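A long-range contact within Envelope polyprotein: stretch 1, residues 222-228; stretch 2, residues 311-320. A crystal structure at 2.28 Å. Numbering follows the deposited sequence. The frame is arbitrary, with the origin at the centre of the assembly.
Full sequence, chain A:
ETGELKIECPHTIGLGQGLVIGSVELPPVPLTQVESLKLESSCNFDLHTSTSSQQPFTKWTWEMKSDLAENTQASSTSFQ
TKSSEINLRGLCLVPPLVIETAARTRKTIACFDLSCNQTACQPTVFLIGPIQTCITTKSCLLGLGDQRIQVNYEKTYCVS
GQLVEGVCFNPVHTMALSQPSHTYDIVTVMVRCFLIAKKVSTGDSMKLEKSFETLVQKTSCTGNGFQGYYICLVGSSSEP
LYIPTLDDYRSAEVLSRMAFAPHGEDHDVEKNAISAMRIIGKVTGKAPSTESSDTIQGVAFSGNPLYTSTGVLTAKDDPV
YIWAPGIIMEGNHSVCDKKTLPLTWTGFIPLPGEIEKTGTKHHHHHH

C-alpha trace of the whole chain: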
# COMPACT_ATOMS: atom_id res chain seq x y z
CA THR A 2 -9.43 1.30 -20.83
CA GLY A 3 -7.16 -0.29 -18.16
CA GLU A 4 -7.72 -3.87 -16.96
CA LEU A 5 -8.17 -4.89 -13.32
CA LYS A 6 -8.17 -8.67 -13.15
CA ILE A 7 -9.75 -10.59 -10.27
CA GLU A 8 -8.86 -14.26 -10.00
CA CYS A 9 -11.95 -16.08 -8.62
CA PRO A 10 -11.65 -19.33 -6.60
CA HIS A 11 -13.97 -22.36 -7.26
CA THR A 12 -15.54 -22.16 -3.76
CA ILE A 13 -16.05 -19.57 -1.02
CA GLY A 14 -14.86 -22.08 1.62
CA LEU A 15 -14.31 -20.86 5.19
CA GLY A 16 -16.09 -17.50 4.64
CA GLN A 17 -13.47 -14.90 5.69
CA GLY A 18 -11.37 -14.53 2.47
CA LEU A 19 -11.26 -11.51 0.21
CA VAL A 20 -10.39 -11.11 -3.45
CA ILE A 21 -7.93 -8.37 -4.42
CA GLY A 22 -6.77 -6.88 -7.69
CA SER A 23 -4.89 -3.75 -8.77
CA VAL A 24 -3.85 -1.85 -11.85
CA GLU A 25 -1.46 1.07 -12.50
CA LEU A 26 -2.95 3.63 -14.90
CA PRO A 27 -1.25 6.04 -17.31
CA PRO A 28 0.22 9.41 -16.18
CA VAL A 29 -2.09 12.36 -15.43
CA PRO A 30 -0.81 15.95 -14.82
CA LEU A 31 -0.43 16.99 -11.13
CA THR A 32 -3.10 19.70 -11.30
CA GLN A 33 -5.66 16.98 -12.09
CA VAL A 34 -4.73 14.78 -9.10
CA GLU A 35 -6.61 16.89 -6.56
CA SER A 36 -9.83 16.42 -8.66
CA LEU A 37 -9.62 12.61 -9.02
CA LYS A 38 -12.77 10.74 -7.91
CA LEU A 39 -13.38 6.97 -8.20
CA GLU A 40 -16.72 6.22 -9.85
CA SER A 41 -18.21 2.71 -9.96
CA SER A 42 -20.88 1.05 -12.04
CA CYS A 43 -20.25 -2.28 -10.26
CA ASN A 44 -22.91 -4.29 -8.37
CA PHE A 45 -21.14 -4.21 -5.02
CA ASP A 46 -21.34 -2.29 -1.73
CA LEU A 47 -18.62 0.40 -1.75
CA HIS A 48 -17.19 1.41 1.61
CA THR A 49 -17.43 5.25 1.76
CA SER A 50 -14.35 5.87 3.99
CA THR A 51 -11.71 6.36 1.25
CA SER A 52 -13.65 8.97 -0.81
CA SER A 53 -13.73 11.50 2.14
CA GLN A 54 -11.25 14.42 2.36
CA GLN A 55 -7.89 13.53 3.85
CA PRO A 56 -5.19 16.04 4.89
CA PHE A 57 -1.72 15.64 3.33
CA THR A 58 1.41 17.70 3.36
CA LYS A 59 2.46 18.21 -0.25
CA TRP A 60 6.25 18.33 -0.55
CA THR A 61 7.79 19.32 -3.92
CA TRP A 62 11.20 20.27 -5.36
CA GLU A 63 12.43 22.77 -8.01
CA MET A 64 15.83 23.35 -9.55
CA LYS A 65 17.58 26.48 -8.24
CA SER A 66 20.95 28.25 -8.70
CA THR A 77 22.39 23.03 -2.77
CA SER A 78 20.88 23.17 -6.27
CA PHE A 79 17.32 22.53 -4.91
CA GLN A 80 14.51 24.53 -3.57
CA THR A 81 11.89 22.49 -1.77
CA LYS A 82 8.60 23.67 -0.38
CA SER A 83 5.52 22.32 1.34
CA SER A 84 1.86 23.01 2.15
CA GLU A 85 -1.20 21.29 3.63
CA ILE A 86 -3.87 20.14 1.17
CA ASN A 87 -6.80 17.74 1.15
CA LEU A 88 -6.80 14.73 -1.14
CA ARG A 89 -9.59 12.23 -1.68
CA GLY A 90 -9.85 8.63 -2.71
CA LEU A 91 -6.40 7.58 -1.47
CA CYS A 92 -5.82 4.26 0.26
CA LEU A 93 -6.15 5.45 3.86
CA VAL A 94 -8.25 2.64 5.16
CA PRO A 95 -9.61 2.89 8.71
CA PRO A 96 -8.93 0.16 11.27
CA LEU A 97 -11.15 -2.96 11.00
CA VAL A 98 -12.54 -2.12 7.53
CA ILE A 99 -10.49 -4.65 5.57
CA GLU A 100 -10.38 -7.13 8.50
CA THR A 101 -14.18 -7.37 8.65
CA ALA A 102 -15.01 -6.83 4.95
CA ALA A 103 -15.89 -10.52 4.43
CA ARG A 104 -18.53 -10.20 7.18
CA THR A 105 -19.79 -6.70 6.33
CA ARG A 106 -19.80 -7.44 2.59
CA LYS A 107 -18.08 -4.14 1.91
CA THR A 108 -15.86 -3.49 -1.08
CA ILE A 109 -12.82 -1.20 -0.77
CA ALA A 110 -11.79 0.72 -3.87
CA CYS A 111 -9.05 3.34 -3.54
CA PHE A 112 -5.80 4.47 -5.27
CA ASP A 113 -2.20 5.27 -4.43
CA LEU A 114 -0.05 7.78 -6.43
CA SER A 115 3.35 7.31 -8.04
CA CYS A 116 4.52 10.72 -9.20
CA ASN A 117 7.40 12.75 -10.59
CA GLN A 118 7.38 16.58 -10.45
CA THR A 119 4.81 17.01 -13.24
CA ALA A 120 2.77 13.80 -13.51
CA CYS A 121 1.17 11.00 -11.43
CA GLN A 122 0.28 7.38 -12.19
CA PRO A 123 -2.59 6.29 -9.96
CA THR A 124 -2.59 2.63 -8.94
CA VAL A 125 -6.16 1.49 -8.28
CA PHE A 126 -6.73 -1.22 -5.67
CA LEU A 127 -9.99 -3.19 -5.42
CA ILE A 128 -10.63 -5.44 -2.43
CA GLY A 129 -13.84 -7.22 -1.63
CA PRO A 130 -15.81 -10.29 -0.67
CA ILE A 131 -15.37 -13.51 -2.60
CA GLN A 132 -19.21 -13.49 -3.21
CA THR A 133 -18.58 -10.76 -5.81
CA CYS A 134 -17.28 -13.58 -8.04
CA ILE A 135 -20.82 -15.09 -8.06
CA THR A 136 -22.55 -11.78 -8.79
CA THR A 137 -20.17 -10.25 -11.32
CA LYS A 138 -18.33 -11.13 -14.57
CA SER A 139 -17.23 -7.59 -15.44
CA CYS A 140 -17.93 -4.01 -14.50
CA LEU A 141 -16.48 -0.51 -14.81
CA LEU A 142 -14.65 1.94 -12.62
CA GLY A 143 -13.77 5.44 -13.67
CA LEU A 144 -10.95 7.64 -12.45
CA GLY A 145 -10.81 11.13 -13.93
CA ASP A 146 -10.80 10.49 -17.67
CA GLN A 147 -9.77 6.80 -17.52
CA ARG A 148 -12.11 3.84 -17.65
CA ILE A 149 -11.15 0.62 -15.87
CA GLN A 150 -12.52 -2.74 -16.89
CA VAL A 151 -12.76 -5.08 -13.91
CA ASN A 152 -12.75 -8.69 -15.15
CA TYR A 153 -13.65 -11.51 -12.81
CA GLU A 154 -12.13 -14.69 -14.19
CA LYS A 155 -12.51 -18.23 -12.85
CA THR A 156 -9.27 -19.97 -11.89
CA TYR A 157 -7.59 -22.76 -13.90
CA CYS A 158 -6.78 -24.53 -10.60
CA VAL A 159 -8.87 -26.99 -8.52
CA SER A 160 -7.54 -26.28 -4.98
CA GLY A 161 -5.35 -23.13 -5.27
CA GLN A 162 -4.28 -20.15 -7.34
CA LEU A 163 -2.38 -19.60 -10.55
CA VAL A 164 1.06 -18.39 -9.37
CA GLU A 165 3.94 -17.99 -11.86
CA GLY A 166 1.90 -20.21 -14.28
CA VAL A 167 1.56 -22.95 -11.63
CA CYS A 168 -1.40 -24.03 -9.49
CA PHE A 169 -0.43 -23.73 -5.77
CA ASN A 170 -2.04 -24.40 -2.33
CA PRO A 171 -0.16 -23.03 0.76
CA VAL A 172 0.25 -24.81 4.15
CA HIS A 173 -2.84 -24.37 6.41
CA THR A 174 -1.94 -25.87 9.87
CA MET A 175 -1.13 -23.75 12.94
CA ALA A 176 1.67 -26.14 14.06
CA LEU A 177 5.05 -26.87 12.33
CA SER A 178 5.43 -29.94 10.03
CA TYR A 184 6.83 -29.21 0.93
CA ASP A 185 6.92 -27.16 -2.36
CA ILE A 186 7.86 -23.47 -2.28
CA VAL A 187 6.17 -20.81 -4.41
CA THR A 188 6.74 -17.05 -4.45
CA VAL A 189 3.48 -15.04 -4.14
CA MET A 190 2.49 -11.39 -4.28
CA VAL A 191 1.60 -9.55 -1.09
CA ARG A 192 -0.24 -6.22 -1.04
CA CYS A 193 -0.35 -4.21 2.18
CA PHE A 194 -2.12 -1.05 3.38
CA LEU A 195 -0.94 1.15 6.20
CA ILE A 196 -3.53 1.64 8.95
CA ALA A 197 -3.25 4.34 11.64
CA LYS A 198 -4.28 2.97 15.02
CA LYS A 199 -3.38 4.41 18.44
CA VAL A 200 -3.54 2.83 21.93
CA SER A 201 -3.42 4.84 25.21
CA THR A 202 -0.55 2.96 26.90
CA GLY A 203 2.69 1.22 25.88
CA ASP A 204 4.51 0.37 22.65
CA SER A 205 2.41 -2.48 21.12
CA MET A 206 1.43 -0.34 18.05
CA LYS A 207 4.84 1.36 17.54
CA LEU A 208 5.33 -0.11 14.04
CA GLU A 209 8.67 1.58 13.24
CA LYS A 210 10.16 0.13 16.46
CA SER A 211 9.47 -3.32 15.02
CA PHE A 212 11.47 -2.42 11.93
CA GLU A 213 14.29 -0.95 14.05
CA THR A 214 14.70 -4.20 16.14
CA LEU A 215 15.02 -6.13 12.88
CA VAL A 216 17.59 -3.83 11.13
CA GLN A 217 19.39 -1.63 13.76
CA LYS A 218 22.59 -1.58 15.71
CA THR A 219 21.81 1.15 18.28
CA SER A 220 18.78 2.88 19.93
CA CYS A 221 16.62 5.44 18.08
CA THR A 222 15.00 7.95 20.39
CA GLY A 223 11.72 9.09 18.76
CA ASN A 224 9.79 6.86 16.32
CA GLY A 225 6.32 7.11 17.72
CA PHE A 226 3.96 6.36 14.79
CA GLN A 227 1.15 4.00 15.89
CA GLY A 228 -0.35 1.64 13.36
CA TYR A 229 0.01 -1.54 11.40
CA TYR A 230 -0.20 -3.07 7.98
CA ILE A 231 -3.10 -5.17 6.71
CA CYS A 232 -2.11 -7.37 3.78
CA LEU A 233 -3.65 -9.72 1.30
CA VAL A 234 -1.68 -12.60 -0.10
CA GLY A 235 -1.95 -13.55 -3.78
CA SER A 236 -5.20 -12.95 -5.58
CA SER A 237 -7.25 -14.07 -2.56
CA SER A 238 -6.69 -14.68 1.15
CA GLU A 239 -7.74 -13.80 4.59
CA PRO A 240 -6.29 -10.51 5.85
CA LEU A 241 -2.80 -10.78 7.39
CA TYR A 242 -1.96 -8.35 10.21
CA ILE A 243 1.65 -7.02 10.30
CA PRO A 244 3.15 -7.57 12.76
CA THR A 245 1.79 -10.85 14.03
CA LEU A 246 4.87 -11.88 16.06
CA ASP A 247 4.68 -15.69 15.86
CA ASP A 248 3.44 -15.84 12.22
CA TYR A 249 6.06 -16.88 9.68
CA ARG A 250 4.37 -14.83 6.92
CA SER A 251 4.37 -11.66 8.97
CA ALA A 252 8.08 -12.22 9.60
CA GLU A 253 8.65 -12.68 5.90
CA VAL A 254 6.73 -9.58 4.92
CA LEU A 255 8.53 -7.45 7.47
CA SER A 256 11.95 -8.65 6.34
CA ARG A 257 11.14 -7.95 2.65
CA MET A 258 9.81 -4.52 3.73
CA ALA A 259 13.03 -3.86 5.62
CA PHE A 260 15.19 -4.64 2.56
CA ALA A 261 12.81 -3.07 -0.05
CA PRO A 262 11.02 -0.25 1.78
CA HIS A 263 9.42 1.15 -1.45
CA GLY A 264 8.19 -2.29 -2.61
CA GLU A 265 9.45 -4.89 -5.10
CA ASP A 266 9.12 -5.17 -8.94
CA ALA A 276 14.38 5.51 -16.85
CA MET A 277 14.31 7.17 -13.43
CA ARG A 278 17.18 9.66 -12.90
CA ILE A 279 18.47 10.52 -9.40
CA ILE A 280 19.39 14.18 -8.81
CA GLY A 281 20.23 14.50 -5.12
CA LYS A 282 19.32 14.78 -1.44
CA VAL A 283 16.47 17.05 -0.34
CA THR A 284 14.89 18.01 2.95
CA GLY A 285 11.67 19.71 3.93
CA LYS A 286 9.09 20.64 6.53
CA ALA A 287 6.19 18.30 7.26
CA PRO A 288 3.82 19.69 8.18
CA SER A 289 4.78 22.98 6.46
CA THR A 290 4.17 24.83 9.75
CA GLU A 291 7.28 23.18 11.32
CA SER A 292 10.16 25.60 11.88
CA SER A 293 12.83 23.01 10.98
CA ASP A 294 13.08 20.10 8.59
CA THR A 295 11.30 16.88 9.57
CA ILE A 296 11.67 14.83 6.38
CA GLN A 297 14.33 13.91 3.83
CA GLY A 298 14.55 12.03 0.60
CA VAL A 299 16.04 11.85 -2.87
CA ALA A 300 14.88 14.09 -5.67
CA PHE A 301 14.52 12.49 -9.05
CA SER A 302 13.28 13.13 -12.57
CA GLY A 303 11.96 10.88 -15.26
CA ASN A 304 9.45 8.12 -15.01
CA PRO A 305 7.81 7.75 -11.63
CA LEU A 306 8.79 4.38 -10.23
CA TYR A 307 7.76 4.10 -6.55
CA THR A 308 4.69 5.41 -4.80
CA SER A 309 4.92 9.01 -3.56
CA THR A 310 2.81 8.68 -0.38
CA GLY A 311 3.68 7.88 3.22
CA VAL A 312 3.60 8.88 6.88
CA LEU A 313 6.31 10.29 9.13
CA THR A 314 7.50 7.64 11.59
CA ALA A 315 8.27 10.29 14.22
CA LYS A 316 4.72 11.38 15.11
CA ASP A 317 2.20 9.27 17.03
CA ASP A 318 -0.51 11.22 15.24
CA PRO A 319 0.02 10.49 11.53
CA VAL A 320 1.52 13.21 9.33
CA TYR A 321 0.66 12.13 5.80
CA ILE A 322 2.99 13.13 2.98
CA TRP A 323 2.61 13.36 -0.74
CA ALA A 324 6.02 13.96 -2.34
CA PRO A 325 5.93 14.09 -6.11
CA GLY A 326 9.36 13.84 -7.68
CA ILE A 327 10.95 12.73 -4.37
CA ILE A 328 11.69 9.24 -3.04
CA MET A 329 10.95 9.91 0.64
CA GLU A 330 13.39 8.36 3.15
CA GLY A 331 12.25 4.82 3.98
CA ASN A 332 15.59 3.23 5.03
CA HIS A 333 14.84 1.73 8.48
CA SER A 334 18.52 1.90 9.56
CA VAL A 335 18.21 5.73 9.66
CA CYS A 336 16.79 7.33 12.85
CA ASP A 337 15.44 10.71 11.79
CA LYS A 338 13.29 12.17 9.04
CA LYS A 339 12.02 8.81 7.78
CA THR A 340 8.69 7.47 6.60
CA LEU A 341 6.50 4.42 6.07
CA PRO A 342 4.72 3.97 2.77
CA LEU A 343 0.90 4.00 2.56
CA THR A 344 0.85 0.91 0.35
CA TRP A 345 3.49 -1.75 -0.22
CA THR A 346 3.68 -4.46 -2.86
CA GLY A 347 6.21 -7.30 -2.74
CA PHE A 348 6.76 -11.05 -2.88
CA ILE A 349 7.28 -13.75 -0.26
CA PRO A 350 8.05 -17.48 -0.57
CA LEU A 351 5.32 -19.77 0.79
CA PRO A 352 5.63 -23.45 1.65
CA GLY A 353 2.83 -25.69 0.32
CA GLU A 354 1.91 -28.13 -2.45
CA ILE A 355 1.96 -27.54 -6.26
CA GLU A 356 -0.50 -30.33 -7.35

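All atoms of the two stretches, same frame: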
# COMPACT_ATOMS: atom_id res chain seq x y z
N THR A 222 15.70 7.31 19.27
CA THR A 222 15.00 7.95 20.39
C THR A 222 13.48 8.04 20.14
O THR A 222 12.67 7.50 20.92
CB THR A 222 15.62 9.35 20.75
OG1 THR A 222 15.46 10.26 19.65
CG2 THR A 222 17.13 9.23 21.13
N GLY A 223 13.10 8.69 19.03
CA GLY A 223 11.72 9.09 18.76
C GLY A 223 11.02 8.66 17.47
O GLY A 223 10.81 9.48 16.56
N ASN A 224 10.66 7.38 17.39
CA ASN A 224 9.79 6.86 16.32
C ASN A 224 8.44 6.31 16.83
O ASN A 224 8.19 5.10 17.00
CB ASN A 224 10.58 5.94 15.41
CG ASN A 224 11.61 6.73 14.57
OD1 ASN A 224 11.23 7.64 13.85
ND2 ASN A 224 12.91 6.42 14.68
N GLY A 225 7.56 7.28 17.04
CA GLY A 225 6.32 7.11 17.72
C GLY A 225 5.08 6.78 16.91
O GLY A 225 4.04 6.59 17.51
N PHE A 226 5.15 6.71 15.58
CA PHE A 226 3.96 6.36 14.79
C PHE A 226 3.26 5.07 15.30
O PHE A 226 3.90 4.09 15.63
CB PHE A 226 4.26 6.22 13.32
CG PHE A 226 3.08 5.72 12.52
CD1 PHE A 226 2.02 6.55 12.22
CD2 PHE A 226 3.00 4.37 12.16
CE1 PHE A 226 0.91 6.07 11.53
CE2 PHE A 226 1.91 3.90 11.47
CZ PHE A 226 0.86 4.75 11.15
N GLN A 227 1.93 5.12 15.41
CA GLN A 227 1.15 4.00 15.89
C GLN A 227 0.23 3.50 14.80
O GLN A 227 -0.62 4.24 14.28
CB GLN A 227 0.38 4.34 17.17
CG GLN A 227 1.26 4.25 18.41
CD GLN A 227 0.50 4.41 19.71
OE1 GLN A 227 -0.20 3.51 20.16
NE2 GLN A 227 0.66 5.56 20.34
N GLY A 228 0.43 2.24 14.42
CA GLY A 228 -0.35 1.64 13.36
C GLY A 228 0.16 0.29 12.97
O GLY A 228 0.94 -0.33 13.69
N GLY A 311 3.30 8.53 1.99
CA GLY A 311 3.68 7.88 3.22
C GLY A 311 3.31 8.68 4.45
O GLY A 311 2.62 9.69 4.35
N VAL A 312 3.80 8.23 5.59
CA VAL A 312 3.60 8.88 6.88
C VAL A 312 4.96 9.03 7.55
O VAL A 312 5.80 8.17 7.44
CB VAL A 312 2.69 8.02 7.78
CG1 VAL A 312 2.34 8.70 9.07
CG2 VAL A 312 1.39 7.69 7.07
N LEU A 313 5.15 10.14 8.26
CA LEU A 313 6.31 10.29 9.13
C LEU A 313 6.28 9.25 10.23
O LEU A 313 5.24 9.06 10.86
CB LEU A 313 6.30 11.66 9.79
CG LEU A 313 6.54 12.88 8.90
CD1 LEU A 313 6.61 14.08 9.79
CD2 LEU A 313 7.79 12.78 8.06
N THR A 314 7.42 8.62 10.50
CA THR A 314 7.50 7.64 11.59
C THR A 314 7.58 8.31 12.95
O THR A 314 7.25 7.70 13.95
CB THR A 314 8.69 6.71 11.43
OG1 THR A 314 9.90 7.46 11.47
CG2 THR A 314 8.63 5.93 10.12
N ALA A 315 8.00 9.58 12.98
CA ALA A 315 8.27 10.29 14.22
C ALA A 315 7.04 10.66 15.03
O ALA A 315 7.12 10.77 16.25
CB ALA A 315 9.11 11.55 13.97
N LYS A 316 5.90 10.89 14.38
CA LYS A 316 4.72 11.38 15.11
C LYS A 316 3.68 10.30 15.34
O LYS A 316 3.23 9.65 14.38
CB LYS A 316 4.08 12.57 14.38
CG LYS A 316 4.98 13.79 14.24
CD LYS A 316 5.45 14.31 15.59
CE LYS A 316 6.20 15.62 15.42
NZ LYS A 316 6.63 16.13 16.75
N ASP A 317 3.32 10.12 16.61
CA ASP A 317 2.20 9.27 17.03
C ASP A 317 0.96 9.49 16.18
O ASP A 317 0.39 8.55 15.61
CB ASP A 317 1.82 9.53 18.49
CG ASP A 317 2.79 8.89 19.50
OD1 ASP A 317 3.88 9.47 19.72
OD2 ASP A 317 2.46 7.81 20.08
N ASP A 318 0.55 10.76 16.12
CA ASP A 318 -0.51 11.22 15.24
C ASP A 318 0.07 11.29 13.84
O ASP A 318 1.06 12.00 13.64
CB ASP A 318 -0.98 12.63 15.63
CG ASP A 318 -1.58 12.67 17.02
OD1 ASP A 318 -2.25 11.69 17.45
OD2 ASP A 318 -1.39 13.72 17.69
N PRO A 319 -0.55 10.57 12.88
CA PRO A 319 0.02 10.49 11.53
C PRO A 319 0.13 11.84 10.79
O PRO A 319 -0.82 12.62 10.78
CB PRO A 319 -0.94 9.55 10.80
CG PRO A 319 -2.22 9.62 11.55
CD PRO A 319 -1.87 9.92 12.97
N VAL A 320 1.32 12.11 10.25
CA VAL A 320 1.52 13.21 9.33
C VAL A 320 1.68 12.59 7.96
O VAL A 320 2.72 11.99 7.69
CB VAL A 320 2.75 14.03 9.70
CG1 VAL A 320 3.03 15.10 8.65
CG2 VAL A 320 2.55 14.68 11.05
O HOH W 1 -1.54 6.80 14.85

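Two segments, largely without regular secondary structure and at least 86 residues apart in sequence wherever they touch, lie close enough for backbone to meet backbone, yet a single main-chain hydrogen bond joins them; CA-H...O contacts and side-chain hydrogen bonds supply much of the rest. The CA atoms of N224 and A315 are 4.3 Å apart and those of F226 and D317 4.1 Å, so the chains advance in the same direction through this stretch of the contact, which buries 440 Å² counting both sides.

The one backbone hydrogen bond runs from F226 N to T314 O, 2.8 Å long with an angle of 160° at the hydrogen. G225 N also comes within 3.1 Å of T314 O, but its angle is poor and it does not count as a second bond. Around this point the CA-H groups approach carbonyl oxygens from both sides of the contact: A315 CA lies 3.5 Å from G223 O, F226 CA 3.4 Å from K316 O, and D317 CA 3.3 Å from G225 O, with angles at the hydrogen of 135° to 146°. Such contacts are individually weak; they accompany the close approach of the two backbones.

At G225, a CB placed ideally would point toward stretch 2 and fall 2.7 Å from D317 OD1, a clash; the absence of a side chain leaves space for the aspartate. G225 O and D317 OD2 are 3.3 Å apart, but both are acceptors and no hydrogen bond links them. The carboxylate is instead engaged by Q227, whose NE2 donates to D317 OD2 at 2.9 Å and 153°. Both CA-to-CB bonds point sideways, and it is the ends of the two side chains that converge. Water 1 adds a second link between the same residues, donating to Q227 O at 2.8 Å and to D317 O at 2.7 Å, and so ties their main chains together as well.

At the other end, T314 OG1 donates to N224 OD1 over 2.7 Å. N224 again points sideways at CB, with chi1 in the m rotamer, and its amide end comes nearer to stretch 2; its ND2 is hydrogen-bonded elsewhere in the structure. T314 thus contacts stretch 1 through both its carbonyl and its hydroxyl, and is buried.

F226 gives up the most surface of any residue here, 100 Å². With chi1 t, its ring packs CD1 against V312 CG1 at 3.8 Å and CE1 against P319 CB at 4.0 Å, the proline lying at the ring edge near its plane. K316 O is also at the edge, whereas the valine approaches obliquely. V312 belongs to the strand that ends at L313, and L313 N is hydrogen-bonded to V320 O at 3.1 Å, a pairing that spans the loop between them; V312 and P319, one next to each of these residues, both touch the F226 ring.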